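Long-range contact in pentalenene synthase (Streptomyces chartreusis NRRL 3882, PDB 6Q4S), which probably converts farnesyl diphosphate, with the help of magnesium ions, into the bicyclic sesquiterpene alcohol 7-epi-alpha-eudesmol: residues A[239-244]-A[257-262]. Sequence-based numbering, arbitrary orientation.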
loop_
_atom_site.group_PDB
_atom_site.type_symbol
_atom_site.label_atom_id
_atom_site.label_comp_id
_atom_site.label_asym_id
_atom_site.label_seq_id
_atom_site.Cartn_x
_atom_site.Cartn_y
_atom_site.Cartn_z
ATOM N N ASN A 239 22.318 -7.015 -15.561
ATOM C CA ASN A 239 22.694 -8.225 -14.846
ATOM C C ASN A 239 23.877 -7.855 -14.000
ATOM O O ASN A 239 24.778 -7.166 -14.481
ATOM C CB ASN A 239 23.006 -9.315 -15.879
ATOM C CG ASN A 239 23.381 -10.605 -15.214
ATOM O OD1 ASN A 239 22.539 -11.484 -14.927
ATOM N ND2 ASN A 239 24.625 -10.723 -14.922
ATOM N N LEU A 240 23.900 -8.226 -12.733
ATOM C CA LEU A 240 25.000 -7.876 -11.850
ATOM C C LEU A 240 26.463 -8.079 -12.439
ATOM O O LEU A 240 27.377 -7.225 -12.222
ATOM C CB LEU A 240 24.903 -8.650 -10.574
ATOM C CG LEU A 240 26.032 -8.474 -9.551
ATOM C CD1 LEU A 240 26.117 -7.030 -9.094
ATOM C CD2 LEU A 240 25.869 -9.374 -8.343
ATOM N N ILE A 241 26.648 -9.221 -13.084
ATOM C CA ILE A 241 27.930 -9.635 -13.689
ATOM C C ILE A 241 28.370 -8.605 -14.730
ATOM O O ILE A 241 29.447 -8.018 -14.609
ATOM C CB ILE A 241 27.815 -11.011 -14.376
ATOM C CG1 ILE A 241 27.343 -12.051 -13.355
ATOM C CG2 ILE A 241 29.148 -11.434 -15.014
ATOM C CD1 ILE A 241 28.382 -12.360 -12.304
ATOM N N ALA A 242 27.495 -8.370 -15.694
ATOM C CA ALA A 242 27.695 -7.347 -16.757
ATOM C C ALA A 242 27.970 -5.951 -16.184
ATOM O O ALA A 242 28.848 -5.207 -16.642
ATOM C CB ALA A 242 26.492 -7.309 -17.645
ATOM N N VAL A 243 27.274 -5.618 -15.121
ATOM C CA VAL A 243 27.398 -4.307 -14.544
ATOM C C VAL A 243 28.749 -4.151 -13.914
ATOM O O VAL A 243 29.392 -3.048 -13.982
ATOM C CB VAL A 243 26.255 -4.094 -13.511
ATOM C CG1 VAL A 243 26.487 -2.878 -12.634
ATOM C CG2 VAL A 243 24.931 -3.969 -14.269
ATOM N N LEU A 244 29.176 -5.207 -13.211
ATOM C CA LEU A 244 30.474 -5.169 -12.539
ATOM C C LEU A 244 31.633 -5.032 -13.561
ATOM O O LEU A 244 32.657 -4.382 -13.255
ATOM C CB LEU A 244 30.719 -6.379 -11.666
ATOM C CG LEU A 244 30.041 -6.417 -10.314
ATOM C CD1 LEU A 244 29.970 -7.843 -9.776
ATOM C CD2 LEU A 244 30.762 -5.566 -9.313
ATOM N N ASP A 257 33.678 -13.572 -10.175
ATOM C CA ASP A 257 34.254 -13.702 -8.850
ATOM C C ASP A 257 33.756 -12.609 -7.936
ATOM O O ASP A 257 33.488 -12.840 -6.750
ATOM C CB ASP A 257 35.818 -13.597 -8.838
ATOM C CG ASP A 257 36.550 -14.676 -9.717
ATOM O OD1 ASP A 257 35.955 -15.734 -10.020
ATOM O OD2 ASP A 257 37.734 -14.420 -10.110
ATOM N N GLU A 258 33.724 -11.381 -8.448
ATOM C CA GLU A 258 33.261 -10.296 -7.633
ATOM C C GLU A 258 31.714 -10.387 -7.286
ATOM O O GLU A 258 31.360 -10.094 -6.179
ATOM C CB GLU A 258 33.595 -8.932 -8.275
ATOM C CG GLU A 258 33.390 -7.668 -7.400
ATOM C CD GLU A 258 34.034 -7.695 -6.023
ATOM O OE1 GLU A 258 34.921 -8.550 -5.707
ATOM O OE2 GLU A 258 33.650 -6.812 -5.223
ATOM N N ALA A 259 30.871 -10.680 -8.253
ATOM C CA ALA A 259 29.445 -10.978 -7.989
ATOM C C ALA A 259 29.274 -12.013 -6.860
ATOM O O ALA A 259 28.490 -11.824 -5.922
ATOM C CB ALA A 259 28.784 -11.458 -9.273
ATOM N N TYR A 260 30.096 -13.058 -6.904
ATOM C CA TYR A 260 30.133 -14.090 -5.870
ATOM C C TYR A 260 30.540 -13.511 -4.567
ATOM O O TYR A 260 29.846 -13.729 -3.561
ATOM C CB TYR A 260 31.054 -15.219 -6.339
ATOM C CG TYR A 260 31.346 -16.372 -5.441
ATOM C CD1 TYR A 260 30.365 -17.322 -5.157
ATOM C CD2 TYR A 260 32.665 -16.615 -4.990
ATOM C CE1 TYR A 260 30.660 -18.451 -4.382
ATOM C CE2 TYR A 260 32.975 -17.742 -4.233
ATOM C CZ TYR A 260 31.970 -18.653 -3.927
ATOM O OH TYR A 260 32.255 -19.760 -3.172
ATOM N N ARG A 261 31.604 -12.718 -4.534
ATOM C CA ARG A 261 31.991 -12.075 -3.261
ATOM C C ARG A 261 30.904 -11.084 -2.679
ATOM O O ARG A 261 30.734 -10.975 -1.484
ATOM C CB ARG A 261 33.370 -11.376 -3.388
ATOM C CG ARG A 261 34.057 -11.053 -2.055
ATOM C CD ARG A 261 35.052 -9.876 -2.105
ATOM N NE ARG A 261 34.382 -8.655 -2.569
ATOM C CZ ARG A 261 33.517 -7.922 -1.860
ATOM N NH1 ARG A 261 33.224 -8.186 -0.586
ATOM N NH2 ARG A 261 32.946 -6.889 -2.444
ATOM N N MET A 262 30.262 -10.304 -3.520
ATOM C CA MET A 262 29.168 -9.405 -3.067
ATOM C C MET A 262 27.989 -10.170 -2.373
ATOM O O MET A 262 27.428 -9.733 -1.346
ATOM C CB MET A 262 28.610 -8.692 -4.290
ATOM C CG MET A 262 29.547 -7.627 -4.867
ATOM S SD MET A 262 28.739 -6.608 -6.124
ATOM C CE MET A 262 27.623 -5.592 -5.140
#
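The methyl of A259 points at the helix of residues 240-244 and is met there by two leucines one turn apart, L240 and L244. Their first torsions differ: CG of L240 is anti to its backbone N (chi1 176°), whereas CG of L244 lies beside its own (chi1 -78°). CD2 of L240 lies 3.7 Å from A259 CB, while CD1 of L244 comes to 3.3 Å from A259 N, nearer the backbone than the methyl. A side chain as small as alanine's suits a place where leucine branches come this close to the main chain. The other branch of each leucine meets the thioether of M262: SD is 4.0 Å from L240 CD1 and 3.9 Å from L244 CD2. In M262, CG stands beside the backbone N and chi2 is anti, which carries SD to both branches; an unbranched chain with an apolar sulfur fits here. E258 adds its methylene part, CG against CD2 of L244, the two side chains crossing at about a right angle. Its carboxylate is held in a salt bridge by R261, side-on, NH2 to OE2 at 2.9 Å and NE to OE1 at 3.2 Å. An alanine in place of E258 would probably leave the R261 guanidinium without its carboxylate mate and L244 CD2 without the CG that packs on it. L240 also touches F221 and Y173, linking it to helices 206-228 and 170-180. The axes of segments 240-244 and 257-262 approach to 9.3 Å, with 116° between their N-to-C directions: apolar packing of two successive helices, joined by a short turn and steeply crossed, within the all-alpha class I terpene synthase fold.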